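Local coordinates for protein alkaline serine protease AL20 (Nesterenkonia abyssinica, PDB 3CP7) that hydrolyses peptide bonds as a trypsin-like alkaline serine protease, probably secreted by an extremophilic bacterium, at residues A[23-28]-A[34-39]; A[7-12]-A[170-175]; A[41-46]-A[93-98]; A[49-54]-A[76-81]. All coordinates share one frame; numbering follows the deposited sequence.

Contact 1: A[23-28]-A[34-39]; sequences CSANIV and STVATA
Asn26 and Ala37 form the hydrogen-bonded pair of an antiparallel beta hairpin, strands 19-27 and 35-38, in the first barrel of this trypsin-like fold. Ala37 N donates to Asn26 O at 2.8 Å, and Asn26 N returns a longer bond, 3.1 Å, to Ala37 O. The backbones come nearest at Ile27 and Val36, CA atoms 4.3 Å apart, and the tight part of the contact runs from there to Ser24 and Thr38. The side chains of Ile27 and Val36 cross, Val36 CG1 3.8 Å from Ile27 CG1, and Val36 CA makes a CA-H...O contact with Asn26 O, the carbonyl that also accepts Ala37 N. Ala25 CB is pressed to 3.3 Å from Ala37 O. Past it the Thr38 hydroxyl, held anti to its own backbone nitrogen (chi1 -168°), reaches across and donates to Ser24 O at 2.9 Å, nearly in line with that C=O. The opposite end is looser: after the bond from Val28 N to Thr35 O, a water takes over, donating to Val28 O and accepting from Thr35 N at 2.9 Å, while the CG2 methyls of Val28 and Thr35 stay 4.1 Å apart. Strand 9-16 flanks the hairpin beside 19-27 and strand 93-97 beside 35-38; Asn26 is tied to His8, Ser113 and Gln183, the last from strand 183-191, which also touches Val28 and Ala37.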
# COMPACT_ATOMS: atom_id res chain seq x y z
N CYS A 23 18.91 5.73 -5.98
CA CYS A 23 18.51 5.96 -4.59
C CYS A 23 19.38 5.05 -3.71
O CYS A 23 20.39 4.50 -4.18
CB CYS A 23 17.01 5.69 -4.39
SG CYS A 23 15.92 7.14 -4.47
N SER A 24 18.97 4.88 -2.45
CA SER A 24 19.65 3.98 -1.53
C SER A 24 18.57 3.22 -0.78
O SER A 24 17.39 3.59 -0.81
CB SER A 24 20.51 4.79 -0.57
OG SER A 24 21.48 5.58 -1.26
N ALA A 25 18.96 2.14 -0.10
CA ALA A 25 18.03 1.35 0.70
C ALA A 25 18.79 0.49 1.68
O ALA A 25 20.03 0.47 1.69
CB ALA A 25 17.15 0.49 -0.19
N ASN A 26 18.06 -0.26 2.50
CA ASN A 26 18.67 -1.06 3.54
C ASN A 26 17.86 -2.29 3.86
O ASN A 26 16.66 -2.19 4.05
CB ASN A 26 18.84 -0.20 4.80
CG ASN A 26 19.62 -0.91 5.90
OD1 ASN A 26 20.77 -1.31 5.69
ND2 ASN A 26 19.01 -1.05 7.07
N ILE A 27 18.52 -3.45 3.94
CA ILE A 27 17.83 -4.68 4.34
C ILE A 27 17.45 -4.61 5.81
O ILE A 27 18.32 -4.46 6.68
CB ILE A 27 18.70 -5.96 4.12
CG1 ILE A 27 19.19 -6.04 2.67
CG2 ILE A 27 17.89 -7.21 4.49
CD1 ILE A 27 20.22 -7.16 2.43
N VAL A 28 16.15 -4.73 6.08
CA VAL A 28 15.64 -4.76 7.45
C VAL A 28 15.11 -6.17 7.74
O VAL A 28 14.60 -6.84 6.85
CB VAL A 28 14.55 -3.69 7.71
CG1 VAL A 28 15.20 -2.30 7.73
CG2 VAL A 28 13.39 -3.78 6.69
N SER A 34 13.13 -10.70 2.60
CA SER A 34 13.20 -10.11 1.27
C SER A 34 12.94 -8.60 1.25
O SER A 34 12.69 -8.05 0.18
CB SER A 34 12.19 -10.79 0.34
OG SER A 34 12.44 -12.18 0.26
N THR A 35 13.00 -7.96 2.41
CA THR A 35 12.48 -6.59 2.52
C THR A 35 13.58 -5.57 2.75
O THR A 35 14.40 -5.71 3.67
CB THR A 35 11.43 -6.50 3.64
OG1 THR A 35 10.35 -7.39 3.35
CG2 THR A 35 10.84 -5.09 3.75
N VAL A 36 13.57 -4.53 1.91
CA VAL A 36 14.41 -3.35 2.13
C VAL A 36 13.56 -2.12 2.42
O VAL A 36 12.48 -1.92 1.84
CB VAL A 36 15.38 -3.06 0.95
CG1 VAL A 36 16.40 -4.18 0.79
CG2 VAL A 36 14.63 -2.82 -0.37
N ALA A 37 14.06 -1.29 3.34
CA ALA A 37 13.47 0.01 3.63
C ALA A 37 14.07 1.03 2.71
O ALA A 37 15.28 1.02 2.43
CB ALA A 37 13.75 0.39 5.06
N THR A 38 13.22 1.94 2.24
CA THR A 38 13.67 3.03 1.38
C THR A 38 12.71 4.20 1.53
O THR A 38 11.86 4.20 2.43
CB THR A 38 13.82 2.54 -0.09
OG1 THR A 38 14.52 3.54 -0.85
CG2 THR A 38 12.48 2.24 -0.75
N ALA A 39 12.85 5.22 0.68
CA ALA A 39 11.92 6.35 0.67
C ALA A 39 10.77 6.06 -0.28
O ALA A 39 10.95 5.40 -1.30
CB ALA A 39 12.64 7.64 0.26
O HOH W 1 14.63 -8.70 4.71

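Contact 2: A[7-12]-A[170-175]; sequences PHIGKV and GGPWFL
At the interface between the two beta domains of the chymotrypsin-like fold, His8, just ahead of strand 9-16, and Ile9 on it meet Pro172 and Phe174 of the second sheet. No hydrogen bond crosses here; the union is made by aromatic and aliphatic surfaces. The outer end of Phe174 touches the imidazole at its edge, close to the imidazole plane, with Phe174 CZ 3.8 Å from His8 CE1. The two rings are steeply inclined, 81° between planes, and their centroids lie 5.8 Å apart. A hydrogen bond between His8 ND1 and Asn26 OD1 probably helps to fix the imidazole's rotation. Ile9 splits its branches between two partners. Its CG2, anti to the backbone nitrogen (chi1 -45° for the other branch), packs on the proline ring at 3.9 Å from Pro172 CD, whereas the CG1 arm carries CD1 to the rim of the Phe174 ring, in its plane and 3.8 Å from Phe174 CE1. Ile9 and Phe174 approach from opposite directions. Strand 19-27 pairs with 9-16 and brings Asn26 against both Ile9 and Phe174; Gln183 of strand 183-191 touches Pro172 and Phe174, and Tyr128 of strand 124-129 reaches Ile9.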
# COMPACT_ATOMS: atom_id res chain seq x y z
N PRO A 7 26.88 -4.69 4.51
CA PRO A 7 26.28 -5.12 3.25
C PRO A 7 24.75 -5.10 3.21
O PRO A 7 24.18 -5.25 2.13
CB PRO A 7 26.79 -6.56 3.09
CG PRO A 7 27.03 -7.01 4.48
CD PRO A 7 27.56 -5.81 5.20
N HIS A 8 24.11 -4.90 4.36
CA HIS A 8 22.68 -4.66 4.37
C HIS A 8 22.32 -3.33 3.72
O HIS A 8 21.21 -3.18 3.22
CB HIS A 8 22.12 -4.74 5.80
CG HIS A 8 22.92 -3.99 6.82
ND1 HIS A 8 22.63 -2.69 7.18
CD2 HIS A 8 23.99 -4.35 7.57
CE1 HIS A 8 23.48 -2.29 8.11
NE2 HIS A 8 24.31 -3.28 8.37
N ILE A 9 23.25 -2.38 3.71
CA ILE A 9 23.02 -1.09 3.04
C ILE A 9 23.39 -1.25 1.56
O ILE A 9 24.40 -1.89 1.24
CB ILE A 9 23.87 0.06 3.65
CG1 ILE A 9 23.81 0.04 5.18
CG2 ILE A 9 23.36 1.40 3.11
CD1 ILE A 9 24.69 1.08 5.85
N GLY A 10 22.61 -0.67 0.66
CA GLY A 10 22.90 -0.83 -0.76
C GLY A 10 22.38 0.30 -1.60
O GLY A 10 21.67 1.19 -1.11
N LYS A 11 22.73 0.25 -2.89
CA LYS A 11 22.37 1.27 -3.86
C LYS A 11 21.12 0.80 -4.61
O LYS A 11 20.94 -0.41 -4.80
CB LYS A 11 23.54 1.51 -4.82
CG LYS A 11 23.32 2.62 -5.84
CD LYS A 11 24.56 2.78 -6.69
CE LYS A 11 24.38 3.85 -7.75
NZ LYS A 11 24.48 5.24 -7.23
N VAL A 12 20.27 1.75 -5.00
CA VAL A 12 19.05 1.45 -5.74
C VAL A 12 19.14 2.09 -7.13
O VAL A 12 19.60 3.23 -7.26
CB VAL A 12 17.81 2.00 -4.98
CG1 VAL A 12 16.58 1.96 -5.86
CG2 VAL A 12 17.55 1.20 -3.71
N GLY A 170 16.41 7.44 0.60
CA GLY A 170 16.09 6.05 0.89
C GLY A 170 17.11 5.39 1.79
O GLY A 170 16.84 4.33 2.33
N GLY A 171 18.28 6.00 1.93
CA GLY A 171 19.32 5.45 2.81
C GLY A 171 18.89 5.45 4.26
O GLY A 171 18.06 6.26 4.66
N PRO A 172 19.40 4.51 5.05
CA PRO A 172 18.92 4.33 6.42
C PRO A 172 19.44 5.36 7.42
O PRO A 172 20.59 5.81 7.31
CB PRO A 172 19.46 2.95 6.79
CG PRO A 172 20.73 2.83 5.98
CD PRO A 172 20.41 3.51 4.67
N TRP A 173 18.59 5.72 8.38
CA TRP A 173 19.04 6.38 9.60
C TRP A 173 19.06 5.33 10.70
O TRP A 173 18.03 4.72 11.00
CB TRP A 173 18.05 7.45 10.03
CG TRP A 173 18.02 8.70 9.22
CD1 TRP A 173 18.38 8.86 7.90
CD2 TRP A 173 17.55 9.98 9.66
NE1 TRP A 173 18.20 10.18 7.52
CE2 TRP A 173 17.67 10.87 8.57
CE3 TRP A 173 17.03 10.45 10.88
CZ2 TRP A 173 17.30 12.22 8.67
CZ3 TRP A 173 16.66 11.79 10.98
CH2 TRP A 173 16.79 12.65 9.88
N PHE A 174 20.23 5.12 11.30
CA PHE A 174 20.35 4.21 12.43
C PHE A 174 20.47 5.00 13.72
O PHE A 174 21.20 6.00 13.78
CB PHE A 174 21.59 3.32 12.28
CG PHE A 174 21.58 2.48 11.04
CD1 PHE A 174 22.52 2.68 10.04
CD2 PHE A 174 20.63 1.48 10.88
CE1 PHE A 174 22.51 1.89 8.89
CE2 PHE A 174 20.61 0.69 9.73
CZ PHE A 174 21.55 0.89 8.74
N LEU A 175 19.73 4.57 14.73
CA LEU A 175 19.91 5.11 16.07
C LEU A 175 21.35 4.86 16.53
O LEU A 175 21.86 3.75 16.38
CB LEU A 175 18.90 4.49 17.04
CG LEU A 175 17.48 4.98 16.79
CD1 LEU A 175 16.44 4.04 17.39
CD2 LEU A 175 17.30 6.39 17.33

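Contact 3: A[41-46]-A[93-98]; sequences HCLHDG and AFAVLE. With FMT (formic acid), chain C.
Leu43 packs on Ala93 of strand 93-97 in the first barrel, from the loop that follows His41, probably the histidine of a trypsin-like Ser-His-Asp triad with Asp91 and Ser169. Its CG sits between the backbone nitrogen and the carbonyl carbon (chi1 51°), a crowded position that brings CG over the Ala93 methyl. Both Leu43 methyls then rest against it: Leu43 CD1 lies 3.7 Å from Ala93 CB, with CD2 almost as near. CD2 also extends along the strand, to 3.6 Å from Phe94 O and 4.2 Å from Ala95 CB. The Phe94 side chain leaves the strand on the other side, which keeps the face toward Leu43 lined by small alanines. The His41 ring takes no part in the contact with 93-98; Cys42 SG lies above the rim of one face, and formic acid, probably from the crystallisation liquor, sits at its edge. His41 ND1 is hydrogen-bonded to Asp91 OD1, so an alanine here would probably leave that oxygen without its imidazole partner and cost the ligand O1 its bond from NE2, with Ser169 and Gly167 still holding the ligand. Farther along, His44 ND1 accepts Gly46 N at 2.9 Å, a side-chain to backbone hydrogen bond within the loop, with Gly46 N 19° out of the ring plane. At the other imidazole, His41 NE2 donates to formic acid O1 at 2.8 Å, bent to 148° at the hydrogen.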
# COMPACT_ATOMS: atom_id res chain seq x y z
N HIS A 41 9.48 8.15 -2.34
CA HIS A 41 9.77 8.76 -3.63
C HIS A 41 10.79 7.98 -4.44
O HIS A 41 10.98 8.27 -5.62
CB HIS A 41 10.14 10.24 -3.47
CG HIS A 41 11.56 10.50 -3.07
ND1 HIS A 41 11.94 10.82 -1.78
CD2 HIS A 41 12.69 10.53 -3.82
CE1 HIS A 41 13.25 11.02 -1.75
NE2 HIS A 41 13.73 10.86 -2.97
N CYS A 42 11.44 6.99 -3.83
CA CYS A 42 12.36 6.11 -4.56
C CYS A 42 11.64 4.96 -5.24
O CYS A 42 12.26 4.20 -5.99
CB CYS A 42 13.41 5.53 -3.61
SG CYS A 42 14.56 6.75 -2.93
N LEU A 43 10.34 4.81 -4.99
CA LEU A 43 9.61 3.74 -5.68
C LEU A 43 8.22 4.13 -6.18
O LEU A 43 7.54 3.32 -6.82
CB LEU A 43 9.57 2.44 -4.86
CG LEU A 43 9.12 2.47 -3.40
CD1 LEU A 43 7.63 2.81 -3.30
CD2 LEU A 43 9.42 1.11 -2.75
N HIS A 44 7.81 5.38 -5.93
CA HIS A 44 6.52 5.86 -6.41
C HIS A 44 6.57 7.37 -6.63
O HIS A 44 7.15 8.09 -5.82
CB HIS A 44 5.39 5.48 -5.44
CG HIS A 44 4.02 5.71 -5.99
ND1 HIS A 44 3.46 6.96 -6.07
CD2 HIS A 44 3.12 4.86 -6.53
CE1 HIS A 44 2.25 6.87 -6.61
NE2 HIS A 44 2.03 5.60 -6.92
N ASP A 45 5.94 7.83 -7.71
CA ASP A 45 5.97 9.24 -8.11
C ASP A 45 5.36 10.20 -7.08
O ASP A 45 5.74 11.38 -7.02
CB ASP A 45 5.21 9.47 -9.43
CG ASP A 45 5.82 8.76 -10.63
OD1 ASP A 45 7.05 8.50 -10.67
OD2 ASP A 45 5.05 8.50 -11.58
N GLY A 46 4.40 9.71 -6.30
CA GLY A 46 3.58 10.58 -5.47
C GLY A 46 2.32 11.00 -6.20
O GLY A 46 1.90 10.33 -7.16
N ALA A 93 8.94 3.71 2.59
CA ALA A 93 8.41 2.62 1.80
C ALA A 93 9.28 1.40 1.98
O ALA A 93 10.36 1.48 2.55
CB ALA A 93 8.34 3.01 0.33
N PHE A 94 8.78 0.28 1.47
CA PHE A 94 9.53 -0.96 1.53
C PHE A 94 9.45 -1.62 0.17
O PHE A 94 8.40 -1.55 -0.48
CB PHE A 94 8.94 -1.87 2.62
CG PHE A 94 8.99 -1.25 3.98
CD1 PHE A 94 10.13 -1.37 4.77
CD2 PHE A 94 7.93 -0.47 4.45
CE1 PHE A 94 10.21 -0.76 6.01
CE2 PHE A 94 8.01 0.15 5.67
CZ PHE A 94 9.15 0.03 6.45
N ALA A 95 10.53 -2.25 -0.25
CA ALA A 95 10.50 -3.05 -1.47
C ALA A 95 10.77 -4.49 -1.10
O ALA A 95 11.71 -4.80 -0.36
CB ALA A 95 11.53 -2.55 -2.48
N VAL A 96 9.92 -5.38 -1.60
CA VAL A 96 10.07 -6.81 -1.40
C VAL A 96 10.74 -7.39 -2.65
O VAL A 96 10.21 -7.26 -3.76
CB VAL A 96 8.72 -7.48 -1.14
CG1 VAL A 96 8.91 -8.97 -0.87
CG2 VAL A 96 8.01 -6.81 0.03
N LEU A 97 11.91 -7.99 -2.44
CA LEU A 97 12.76 -8.41 -3.54
C LEU A 97 12.55 -9.85 -3.94
O LEU A 97 12.01 -10.66 -3.20
CB LEU A 97 14.24 -8.16 -3.19
CG LEU A 97 14.58 -6.74 -2.71
CD1 LEU A 97 16.04 -6.64 -2.35
CD2 LEU A 97 14.18 -5.64 -3.71
N GLU A 98 12.99 -10.15 -5.16
CA GLU A 98 12.98 -11.50 -5.70
C GLU A 98 13.78 -12.47 -4.85
O GLU A 98 14.63 -12.08 -4.03
CB GLU A 98 13.56 -11.48 -7.12
CG GLU A 98 15.06 -11.16 -7.16
CD GLU A 98 15.66 -11.18 -8.56
OE1 GLU A 98 15.24 -12.03 -9.38
OE2 GLU A 98 16.56 -10.36 -8.82
C FMT C . 17.20 10.98 -4.72
O1 FMT C . 15.96 11.12 -4.64
O2 FMT C . 17.95 11.21 -3.77

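Contact 4: A[49-54]-A[76-81]; sequences GQFARN and LVTSAE
Leu76 O and Thr78 CG2 come to the Phe51 ring obliquely, and the His44 imidazole meets it edge-to-face. The two oblique partners lie close to one corner: Phe51 CE2 is 3.6 Å from Leu76 O and 3.8 Å from Thr78 CG2. Next to that corner, Phe51 CD2 rests on Leu76 CB at 3.7 Å, the two side chains sliding past each other in opposite directions. Thr78 holds OG1 anti to its backbone nitrogen (chi1 179°), which leaves the methyl as the branch facing the phenyl. The contact fastens the loop before strand 55-59 to strand 71-78 of the first barrel, just where that strand gives way to helix 80-85. Ser79 is the N-cap of this helix, its OG hydrogen-bonded to Trp82 N. Trimming Phe51 to alanine is likely to open a gap beside Leu76 CB and Thr78 CG2 and leave the His44 ring without its edge-to-face partner. The Ala52 carbonyl oxygen, Ala52 O, touches the Leu76 CD1 methyl at 3.5 Å. The second subunit also reaches this region: Asn84 OD1 of that subunit is hydrogen-bonded to Leu76 N, and the hydroxyl of Tyr213 of the same neighbouring subunit is hydrogen-bonded to Ala80 N.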
# COMPACT_ATOMS: atom_id res chain seq x y z
N GLY A 49 0.82 10.07 -9.80
CA GLY A 49 1.83 9.33 -10.55
C GLY A 49 1.69 7.82 -10.43
O GLY A 49 0.64 7.32 -10.05
N GLN A 50 2.76 7.11 -10.77
CA GLN A 50 2.75 5.64 -10.78
C GLN A 50 4.00 5.07 -10.11
O GLN A 50 4.85 5.82 -9.64
CB GLN A 50 2.61 5.11 -12.20
CG GLN A 50 3.74 5.50 -13.14
CD GLN A 50 3.47 5.12 -14.60
OE1 GLN A 50 2.50 4.43 -14.90
NE2 GLN A 50 4.35 5.55 -15.49
N PHE A 51 4.10 3.74 -10.06
CA PHE A 51 5.27 3.10 -9.45
C PHE A 51 6.51 3.20 -10.34
O PHE A 51 6.41 3.27 -11.57
CB PHE A 51 4.98 1.62 -9.12
CG PHE A 51 4.03 1.44 -7.97
CD1 PHE A 51 2.65 1.46 -8.18
CD2 PHE A 51 4.52 1.29 -6.69
CE1 PHE A 51 1.76 1.29 -7.11
CE2 PHE A 51 3.65 1.12 -5.61
CZ PHE A 51 2.27 1.12 -5.82
N ALA A 52 7.67 3.21 -9.70
CA ALA A 52 8.94 3.12 -10.39
C ALA A 52 9.02 1.80 -11.14
O ALA A 52 8.39 0.80 -10.76
CB ALA A 52 10.09 3.22 -9.38
N ARG A 53 9.78 1.79 -12.23
CA ARG A 53 9.98 0.59 -13.01
C ARG A 53 11.40 0.10 -12.82
O ARG A 53 12.31 0.88 -12.58
CB ARG A 53 9.69 0.86 -14.48
CG ARG A 53 8.21 1.08 -14.76
CD ARG A 53 7.94 1.25 -16.25
NE ARG A 53 7.91 2.65 -16.65
CZ ARG A 53 8.89 3.29 -17.29
NH1 ARG A 53 10.02 2.67 -17.60
NH2 ARG A 53 8.73 4.57 -17.61
N ASN A 54 11.57 -1.22 -12.92
CA ASN A 54 12.89 -1.84 -12.84
C ASN A 54 13.71 -1.44 -11.62
O ASN A 54 14.91 -1.17 -11.70
CB ASN A 54 13.66 -1.62 -14.14
CG ASN A 54 12.95 -2.22 -15.33
OD1 ASN A 54 12.27 -3.25 -15.22
ND2 ASN A 54 13.07 -1.58 -16.48
N LEU A 76 6.62 -3.37 -4.71
CA LEU A 76 6.90 -2.05 -4.15
C LEU A 76 5.74 -1.69 -3.24
O LEU A 76 4.57 -1.76 -3.65
CB LEU A 76 7.06 -1.03 -5.28
CG LEU A 76 8.11 -1.43 -6.32
CD1 LEU A 76 8.06 -0.50 -7.53
CD2 LEU A 76 9.50 -1.45 -5.70
N VAL A 77 6.07 -1.35 -1.99
CA VAL A 77 5.07 -1.08 -0.95
C VAL A 77 5.24 0.34 -0.44
O VAL A 77 6.08 0.63 0.43
CB VAL A 77 5.16 -2.10 0.22
CG1 VAL A 77 3.99 -1.91 1.19
CG2 VAL A 77 5.18 -3.55 -0.31
N THR A 78 4.46 1.24 -1.02
CA THR A 78 4.50 2.65 -0.68
C THR A 78 3.54 2.99 0.46
O THR A 78 2.51 2.33 0.62
CB THR A 78 4.16 3.50 -1.94
OG1 THR A 78 4.18 4.88 -1.61
CG2 THR A 78 2.78 3.13 -2.53
N SER A 79 3.86 4.01 1.26
CA SER A 79 2.89 4.52 2.21
C SER A 79 1.70 5.09 1.42
O SER A 79 1.87 5.54 0.28
CB SER A 79 3.49 5.61 3.09
OG SER A 79 3.60 6.81 2.36
N ALA A 80 0.52 5.06 2.04
CA ALA A 80 -0.68 5.59 1.39
C ALA A 80 -0.58 7.08 1.21
O ALA A 80 -1.00 7.61 0.18
CB ALA A 80 -1.89 5.26 2.21
N GLU A 81 -0.05 7.78 2.21
CA GLU A 81 -0.03 9.24 2.14
C GLU A 81 0.98 9.73 1.11
O GLU A 81 0.74 10.75 0.45
CB GLU A 81 0.28 9.83 3.51
CG GLU A 81 -0.71 9.43 4.62
CD GLU A 81 -0.33 8.15 5.35
OE1 GLU A 81 -0.91 7.91 6.45
OE2 GLU A 81 0.51 7.37 4.86

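In the fold
Contacts 1, 3 and 4 belong to the first barrel, and contact 2 joins that barrel to the second sheet. Contacts 3 and 4 lie closest, their centres about 5 Å apart, and share the backbone bond between Phe94 O and Val77 N. Contact 1 is joined to contact 3 by the Cys23-Cys42 disulfide and to contact 2 by the pairing of Asn26 with His8. Contact 4 is remote from contact 2, about 19 Å between centres. The likely active site lies where the domains meet: His41 belongs to contact 3, and Ser169 immediately precedes 170-175 of contact 2. Formic acid links His41 of contact 3 to Ser169 OG and Gly167 N, just ahead of 170-175.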